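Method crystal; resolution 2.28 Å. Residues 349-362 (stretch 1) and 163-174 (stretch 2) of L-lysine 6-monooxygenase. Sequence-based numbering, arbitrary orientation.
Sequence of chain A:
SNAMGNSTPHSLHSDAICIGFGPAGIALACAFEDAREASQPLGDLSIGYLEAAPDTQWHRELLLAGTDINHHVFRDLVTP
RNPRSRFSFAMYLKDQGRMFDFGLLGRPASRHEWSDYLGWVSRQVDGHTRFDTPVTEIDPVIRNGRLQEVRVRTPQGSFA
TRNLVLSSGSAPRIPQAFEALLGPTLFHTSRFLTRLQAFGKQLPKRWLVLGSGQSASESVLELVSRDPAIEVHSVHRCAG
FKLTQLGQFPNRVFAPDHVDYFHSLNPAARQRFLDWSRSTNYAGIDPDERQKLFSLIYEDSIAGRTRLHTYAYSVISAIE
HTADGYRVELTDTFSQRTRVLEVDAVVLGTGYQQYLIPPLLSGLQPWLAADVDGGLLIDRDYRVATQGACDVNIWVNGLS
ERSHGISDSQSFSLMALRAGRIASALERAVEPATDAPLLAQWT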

ATOM      1  N   GLY A 349      27.883   3.934  12.828  1.00 48.69           N
ATOM      2  CA  GLY A 349      26.592   3.335  13.166  1.00 49.18           C
ATOM      3  C   GLY A 349      26.860   1.966  13.745  1.00 51.47           C
ATOM      4  O   GLY A 349      26.331   0.971  13.282  1.00 55.43           O
ATOM      5  N   THR A 350      27.692   1.919  14.766  1.00 52.40           N
ATOM      6  CA  THR A 350      28.162   0.676  15.326  1.00 52.93           C
ATOM      7  C   THR A 350      27.243   0.136  16.410  1.00 55.55           C
ATOM      8  O   THR A 350      27.483  -0.961  16.903  1.00 57.26           O
ATOM      9  CB  THR A 350      29.558   0.868  15.941  1.00 54.66           C
ATOM     10  OG1 THR A 350      29.617   2.125  16.629  1.00 55.47           O
ATOM     11  CG2 THR A 350      30.615   0.847  14.874  1.00 54.50           C
ATOM     12  N   GLY A 351      26.207   0.893  16.786  1.00 55.92           N
ATOM     13  CA  GLY A 351      25.295   0.473  17.845  1.00 57.11           C
ATOM     14  C   GLY A 351      25.829   0.693  19.258  1.00 60.31           C
ATOM     15  O   GLY A 351      26.735   1.511  19.474  1.00 59.44           O
ATOM     16  N   TYR A 352      25.251  -0.041  20.213  1.00 65.77           N
ATOM     17  CA  TYR A 352      25.518   0.129  21.652  1.00 70.88           C
ATOM     18  C   TYR A 352      26.030  -1.160  22.290  1.00 72.95           C
ATOM     19  O   TYR A 352      25.620  -2.273  21.935  1.00 69.15           O
ATOM     20  CB  TYR A 352      24.256   0.619  22.402  1.00 73.17           C
ATOM     21  CG  TYR A 352      23.755   1.976  21.931  1.00 72.64           C
ATOM     22  CD1 TYR A 352      22.944   2.086  20.803  1.00 72.13           C
ATOM     23  CD2 TYR A 352      24.108   3.150  22.594  1.00 73.74           C
ATOM     24  CE1 TYR A 352      22.499   3.321  20.350  1.00 71.96           C
ATOM     25  CE2 TYR A 352      23.663   4.393  22.149  1.00 72.80           C
ATOM     26  CZ  TYR A 352      22.864   4.474  21.022  1.00 71.88           C
ATOM     27  OH  TYR A 352      22.408   5.695  20.568  1.00 70.98           O
ATOM     28  N   GLN A 353      26.924  -0.969  23.253  1.00 71.68           N
ATOM     29  CA  GLN A 353      27.589  -2.046  23.985  1.00 74.66           C
ATOM     30  C   GLN A 353      26.659  -2.659  25.022  1.00 72.21           C
ATOM     31  O   GLN A 353      26.014  -1.924  25.755  1.00 73.88           O
ATOM     32  CB  GLN A 353      28.828  -1.478  24.710  1.00 75.39           C
ATOM     33  CG  GLN A 353      29.793  -2.539  25.258  1.00 79.54           C
ATOM     34  CD  GLN A 353      30.359  -3.493  24.182  1.00 72.37           C
ATOM     35  OE1 GLN A 353      29.632  -4.249  23.556  1.00 64.71           O
ATOM     36  NE2 GLN A 353      31.662  -3.466  23.999  1.00 72.36           N
ATOM     37  N   GLN A 354      26.577  -3.990  25.087  1.00 71.42           N
ATOM     38  CA  GLN A 354      25.890  -4.634  26.218  1.00 69.90           C
ATOM     39  C   GLN A 354      26.897  -4.760  27.366  1.00 66.83           C
ATOM     40  O   GLN A 354      27.965  -5.343  27.231  1.00 62.38           O
ATOM     41  CB  GLN A 354      25.200  -5.982  25.869  1.00 75.91           C
ATOM     42  CG  GLN A 354      26.030  -7.043  25.120  1.00 79.55           C
ATOM     43  CD  GLN A 354      25.478  -8.497  25.215  1.00 78.85           C
ATOM     44  OE1 GLN A 354      24.264  -8.750  25.091  1.00 64.16           O
ATOM     45  NE2 GLN A 354      26.396  -9.460  25.414  1.00 77.41           N
ATOM     46  N   TYR A 355      26.571  -4.147  28.491  1.00 63.40           N
ATOM     47  CA  TYR A 355      27.409  -4.248  29.652  1.00 62.00           C
ATOM     48  C   TYR A 355      27.215  -5.639  30.231  1.00 58.60           C
ATOM     49  O   TYR A 355      26.148  -6.245  30.090  1.00 51.12           O
ATOM     50  CB  TYR A 355      27.003  -3.199  30.678  1.00 64.45           C
ATOM     51  CG  TYR A 355      27.439  -1.789  30.354  1.00 67.32           C
ATOM     52  CD1 TYR A 355      28.777  -1.506  30.064  1.00 73.34           C
ATOM     53  CD2 TYR A 355      26.535  -0.726  30.405  1.00 68.12           C
ATOM     54  CE1 TYR A 355      29.196  -0.208  29.801  1.00 76.37           C
ATOM     55  CE2 TYR A 355      26.939   0.576  30.140  1.00 70.50           C
ATOM     56  CZ  TYR A 355      28.270   0.831  29.836  1.00 76.67           C
ATOM     57  OH  TYR A 355      28.697   2.119  29.582  1.00 79.04           O
ATOM     58  N   LEU A 356      28.262  -6.169  30.847  1.00 55.68           N
ATOM     59  CA  LEU A 356      28.119  -7.403  31.622  1.00 56.88           C
ATOM     60  C   LEU A 356      27.595  -6.991  32.988  1.00 53.39           C
ATOM     61  O   LEU A 356      26.663  -7.595  33.499  1.00 50.79           O
ATOM     62  CB  LEU A 356      29.454  -8.175  31.727  1.00 56.57           C
ATOM     63  CG  LEU A 356      30.019  -8.616  30.371  1.00 59.63           C
ATOM     64  CD1 LEU A 356      31.316  -9.390  30.544  1.00 60.21           C
ATOM     65  CD2 LEU A 356      29.010  -9.429  29.553  1.00 58.84           C
ATOM     66  N   ILE A 357      28.224  -5.959  33.549  1.00 52.18           N
ATOM     67  CA  ILE A 357      27.801  -5.322  34.776  1.00 54.20           C
ATOM     68  C   ILE A 357      27.785  -3.827  34.521  1.00 54.07           C
ATOM     69  O   ILE A 357      28.828  -3.245  34.248  1.00 57.51           O
ATOM     70  CB  ILE A 357      28.798  -5.580  35.916  1.00 56.28           C
ATOM     71  CG1 ILE A 357      28.813  -7.064  36.262  1.00 57.53           C
ATOM     72  CG2 ILE A 357      28.409  -4.757  37.147  1.00 58.32           C
ATOM     73  CD1 ILE A 357      29.859  -7.458  37.288  1.00 59.86           C
ATOM     74  N   PRO A 358      26.618  -3.188  34.615  1.00 50.51           N
ATOM     75  CA  PRO A 358      26.636  -1.778  34.275  1.00 50.83           C
ATOM     76  C   PRO A 358      27.578  -1.029  35.192  1.00 51.15           C
ATOM     77  O   PRO A 358      27.717  -1.406  36.347  1.00 51.11           O
ATOM     78  CB  PRO A 358      25.184  -1.331  34.490  1.00 51.40           C
ATOM     79  CG  PRO A 358      24.370  -2.580  34.487  1.00 50.31           C
ATOM     80  CD  PRO A 358      25.272  -3.695  34.906  1.00 50.43           C
ATOM     81  N   PRO A 359      28.242   0.015  34.679  1.00 53.74           N
ATOM     82  CA  PRO A 359      29.208   0.763  35.496  1.00 55.82           C
ATOM     83  C   PRO A 359      28.618   1.253  36.806  1.00 58.65           C
ATOM     84  O   PRO A 359      29.310   1.222  37.813  1.00 55.28           O
ATOM     85  CB  PRO A 359      29.575   1.966  34.621  1.00 55.40           C
ATOM     86  CG  PRO A 359      29.320   1.503  33.227  1.00 56.76           C
ATOM     87  CD  PRO A 359      28.178   0.519  33.296  1.00 54.92           C
ATOM     88  N   LEU A 360      27.361   1.710  36.792  1.00 60.14           N
ATOM     89  CA  LEU A 360      26.722   2.223  38.018  1.00 61.81           C
ATOM     90  C   LEU A 360      26.586   1.179  39.131  1.00 59.75           C
ATOM     91  O   LEU A 360      26.415   1.536  40.280  1.00 60.68           O
ATOM     92  CB  LEU A 360      25.345   2.845  37.721  1.00 66.20           C
ATOM     93  CG  LEU A 360      25.334   4.214  37.028  1.00 68.45           C
ATOM     94  CD1 LEU A 360      23.907   4.707  36.828  1.00 72.02           C
ATOM     95  CD2 LEU A 360      26.139   5.240  37.813  1.00 71.09           C
ATOM     96  N   LEU A 361      26.659  -0.101  38.796  1.00 57.79           N
ATOM     97  CA  LEU A 361      26.606  -1.148  39.801  1.00 55.74           C
ATOM     98  C   LEU A 361      27.990  -1.664  40.227  1.00 57.85           C
ATOM     99  O   LEU A 361      28.076  -2.663  40.937  1.00 57.42           O
ATOM    100  CB  LEU A 361      25.742  -2.296  39.275  1.00 53.27           C
ATOM    101  CG  LEU A 361      24.290  -1.891  39.075  1.00 52.70           C
ATOM    102  CD1 LEU A 361      23.496  -3.038  38.494  1.00 53.02           C
ATOM    103  CD2 LEU A 361      23.668  -1.458  40.381  1.00 52.11           C
ATOM    104  N   SER A 362      29.057  -0.977  39.808  1.00 60.93           N
ATOM    105  CA  SER A 362      30.457  -1.354  40.095  1.00 60.16           C
ATOM    106  C   SER A 362      30.684  -1.722  41.537  1.00 60.71           C
ATOM    107  O   SER A 362      31.260  -2.763  41.838  1.00 64.60           O
ATOM    108  CB  SER A 362      31.387  -0.186  39.797  1.00 59.24           C
ATOM    109  OG  SER A 362      31.547  -0.012  38.419  1.00 58.24           O
TER
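Stretch 2, residues 163-174: NLVLSSGSAPRI

The most unusual feature of this contact is how little regular structure it needs: four hydrogen bonds, all between Thr 350 to Gln 353 and Ala 171 to Arg 173, tie together two segments far apart in sequence around a single beta bridge. At that bridge Tyr 352 lies across from Pro 172, their CA atoms 4.2 Å apart. The chains run antiparallel here, so that as stretch 1 advances from Thr 350 to Tyr 355, stretch 2 retreats from Arg 173 to Gly 169.

Proline has no amide hydrogen to give, but the bridge does not ask for one, because the bonds come from the residues flanking the pair. Gln 353 N donates to Ala 171 O at 2.6 Å, and Arg 173 N donates to Gly 351 O at 2.9 Å, both nearly straight. Gly 351 has a positive phi of 79°, which favours glycine. Beside Pro 172, the Tyr 352 ring brings CD2 to 4.2 Å from Pro 172 CD, a modest apolar contact.

Side chains extend the bonding at the Arg 173 end. Thr 350 points toward stretch 2, and its OG1 donates to Arg 173 O at 2.6 Å; a short hydroxyl side chain is well placed to reach a neighbouring carbonyl. Arg 173 answers through its own long side chain, extended at chi1 and chi2 (both t) and then turning at chi3 (p), so that NE donates to Thr 350 O at 3.2 Å, with the oxygen at the guanidinium edge. The two residues are thus joined in both directions.

At the other end, Tyr 355 points toward stretch 2. Its OH lies 3.1 Å from Ala 171 CB, and its CD2 is 3.6 Å from Ser 170 OG. That hydroxyl makes a weak hydrogen bond to its own neighbour, Ser 170 OG to Gly 169 O at 3.0 Å. Gly 169, with phi 103° and psi -127°, adopts a backbone conformation in which a CB would jam against the preceding carbonyl oxygen.

Further along, the contact becomes purely apolar. Strand 163-166 presents Leu 164 and Leu 166 toward stretch 1, with Val 165 out of reach between them, as alternation in a strand requires. Leu 361, in the 3-10 segment, places CD2 4.1 Å from Leu 164 CD2 and CD1 4.0 Å from Leu 166 CD2, while Pro 358 CG packs 4.1 Å from Leu 166 CD2. Branched leucines and a compact proline ring suit this apolar packing.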

ATOM      1  N   ASN A 163      15.164  -0.616  46.900  1.00 60.21           N
ATOM      2  CA  ASN A 163      14.608  -1.049  45.620  1.00 55.94           C
ATOM      3  C   ASN A 163      15.064  -0.166  44.490  1.00 53.61           C
ATOM      4  O   ASN A 163      14.749   1.012  44.466  1.00 53.23           O
ATOM      5  CB  ASN A 163      13.096  -1.094  45.718  1.00 55.78           C
ATOM      6  CG  ASN A 163      12.632  -2.106  46.752  1.00 57.78           C
ATOM      7  OD1 ASN A 163      12.915  -3.308  46.619  1.00 59.96           O
ATOM      8  ND2 ASN A 163      11.972  -1.635  47.806  1.00 54.86           N
ATOM      9  N   LEU A 164      15.837  -0.739  43.569  1.00 50.93           N
ATOM     10  CA  LEU A 164      16.494   0.051  42.541  1.00 50.31           C
ATOM     11  C   LEU A 164      16.108  -0.425  41.140  1.00 49.26           C
ATOM     12  O   LEU A 164      16.140  -1.622  40.864  1.00 50.37           O
ATOM     13  CB  LEU A 164      18.009  -0.053  42.706  1.00 49.34           C
ATOM     14  CG  LEU A 164      18.840   0.822  41.752  1.00 48.61           C
ATOM     15  CD1 LEU A 164      18.695   2.293  42.104  1.00 49.77           C
ATOM     16  CD2 LEU A 164      20.305   0.423  41.745  1.00 47.43           C
ATOM     17  N   VAL A 165      15.749   0.513  40.260  1.00 48.00           N
ATOM     18  CA  VAL A 165      15.447   0.201  38.858  1.00 44.06           C
ATOM     19  C   VAL A 165      16.411   0.964  37.967  1.00 43.63           C
ATOM     20  O   VAL A 165      16.566   2.170  38.116  1.00 42.04           O
ATOM     21  CB  VAL A 165      13.993   0.570  38.499  1.00 44.97           C
ATOM     22  CG1 VAL A 165      13.680   0.187  37.053  1.00 43.36           C
ATOM     23  CG2 VAL A 165      13.021  -0.117  39.454  1.00 44.72           C
ATOM     24  N   LEU A 166      17.087   0.265  37.061  1.00 46.31           N
ATOM     25  CA  LEU A 166      17.999   0.933  36.139  1.00 49.59           C
ATOM     26  C   LEU A 166      17.330   0.982  34.819  1.00 50.31           C
ATOM     27  O   LEU A 166      17.078  -0.051  34.262  1.00 46.46           O
ATOM     28  CB  LEU A 166      19.307   0.178  35.977  1.00 51.66           C
ATOM     29  CG  LEU A 166      20.436   0.568  36.923  1.00 50.73           C
ATOM     30  CD1 LEU A 166      20.080   0.169  38.329  1.00 51.18           C
ATOM     31  CD2 LEU A 166      21.706  -0.129  36.459  1.00 50.86           C
ATOM     32  N   SER A 167      17.050   2.197  34.352  1.00 59.14           N
ATOM     33  CA  SER A 167      16.271   2.480  33.136  1.00 64.26           C
ATOM     34  C   SER A 167      17.051   3.492  32.331  1.00 69.60           C
ATOM     35  O   SER A 167      16.466   4.393  31.729  1.00 71.08           O
ATOM     36  CB  SER A 167      14.893   3.112  33.482  1.00 65.23           C
ATOM     37  OG  SER A 167      13.958   2.193  34.040  1.00 63.77           O
ATOM     38  N   SER A 168      18.376   3.382  32.378  1.00 77.89           N
ATOM     39  CA  SER A 168      19.281   4.350  31.734  1.00 77.41           C
ATOM     40  C   SER A 168      19.895   3.745  30.458  1.00 83.18           C
ATOM     41  O   SER A 168      20.223   4.483  29.527  1.00 84.44           O
ATOM     42  CB  SER A 168      20.364   4.826  32.724  1.00 71.70           C
ATOM     43  OG  SER A 168      20.623   3.859  33.733  1.00 58.99           O
ATOM     44  N   GLY A 169      20.043   2.415  30.424  1.00100.52           N
ATOM     45  CA  GLY A 169      20.437   1.692  29.212  1.00 99.16           C
ATOM     46  C   GLY A 169      21.892   1.246  29.187  1.00101.97           C
ATOM     47  O   GLY A 169      22.365   0.576  30.118  1.00106.33           O
ATOM     48  N   SER A 170      22.590   1.610  28.103  1.00 97.64           N
ATOM     49  CA  SER A 170      23.977   1.191  27.848  1.00 91.42           C
ATOM     50  C   SER A 170      24.681   2.217  26.976  1.00 86.18           C
ATOM     51  O   SER A 170      24.065   3.207  26.597  1.00 89.26           O
ATOM     52  CB  SER A 170      23.993  -0.174  27.175  1.00 91.60           C
ATOM     53  OG  SER A 170      23.819  -1.182  28.151  1.00 98.94           O
ATOM     54  N   ALA A 171      25.956   1.988  26.651  1.00 82.08           N
ATOM     55  CA  ALA A 171      26.786   3.010  25.970  1.00 78.37           C
ATOM     56  C   ALA A 171      27.157   2.677  24.512  1.00 71.73           C
ATOM     57  O   ALA A 171      27.177   1.511  24.119  1.00 72.61           O
ATOM     58  CB  ALA A 171      28.052   3.281  26.776  1.00 77.92           C
ATOM     59  N   PRO A 172      27.456   3.711  23.714  1.00 66.32           N
ATOM     60  CA  PRO A 172      27.909   3.483  22.335  1.00 67.04           C
ATOM     61  C   PRO A 172      29.088   2.506  22.240  1.00 63.05           C
ATOM     62  O   PRO A 172      30.034   2.616  23.000  1.00 64.87           O
ATOM     63  CB  PRO A 172      28.374   4.878  21.861  1.00 64.94           C
ATOM     64  CG  PRO A 172      27.808   5.863  22.815  1.00 66.34           C
ATOM     65  CD  PRO A 172      27.450   5.139  24.084  1.00 67.65           C
ATOM     66  N   ARG A 173      29.015   1.570  21.306  1.00 62.68           N
ATOM     67  CA  ARG A 173      30.131   0.708  20.971  1.00 63.73           C
ATOM     68  C   ARG A 173      31.071   1.507  20.063  1.00 63.36           C
ATOM     69  O   ARG A 173      30.702   1.886  18.949  1.00 59.02           O
ATOM     70  CB  ARG A 173      29.618  -0.545  20.252  1.00 67.20           C
ATOM     71  CG  ARG A 173      30.672  -1.617  19.964  1.00 71.17           C
ATOM     72  CD  ARG A 173      30.074  -2.845  19.273  1.00 72.75           C
ATOM     73  NE  ARG A 173      29.980  -2.727  17.809  1.00 73.25           N
ATOM     74  CZ  ARG A 173      31.006  -2.856  16.952  1.00 79.66           C
ATOM     75  NH1 ARG A 173      30.797  -2.741  15.637  1.00 80.31           N
ATOM     76  NH2 ARG A 173      32.248  -3.082  17.390  1.00 83.34           N
ATOM     77  N   ILE A 174      32.266   1.787  20.570  1.00 65.14           N
ATOM     78  CA  ILE A 174      33.340   2.422  19.809  1.00 66.61           C
ATOM     79  C   ILE A 174      34.521   1.456  19.743  1.00 70.68           C
ATOM     80  O   ILE A 174      35.238   1.284  20.739  1.00 73.92           O
ATOM     81  CB  ILE A 174      33.875   3.691  20.511  1.00 68.27           C
ATOM     82  CG1 ILE A 174      32.748   4.687  20.840  1.00 68.27           C
ATOM     83  CG2 ILE A 174      34.963   4.335  19.663  1.00 68.41           C
ATOM     84  CD1 ILE A 174      32.047   5.268  19.628  1.00 66.53           C
TER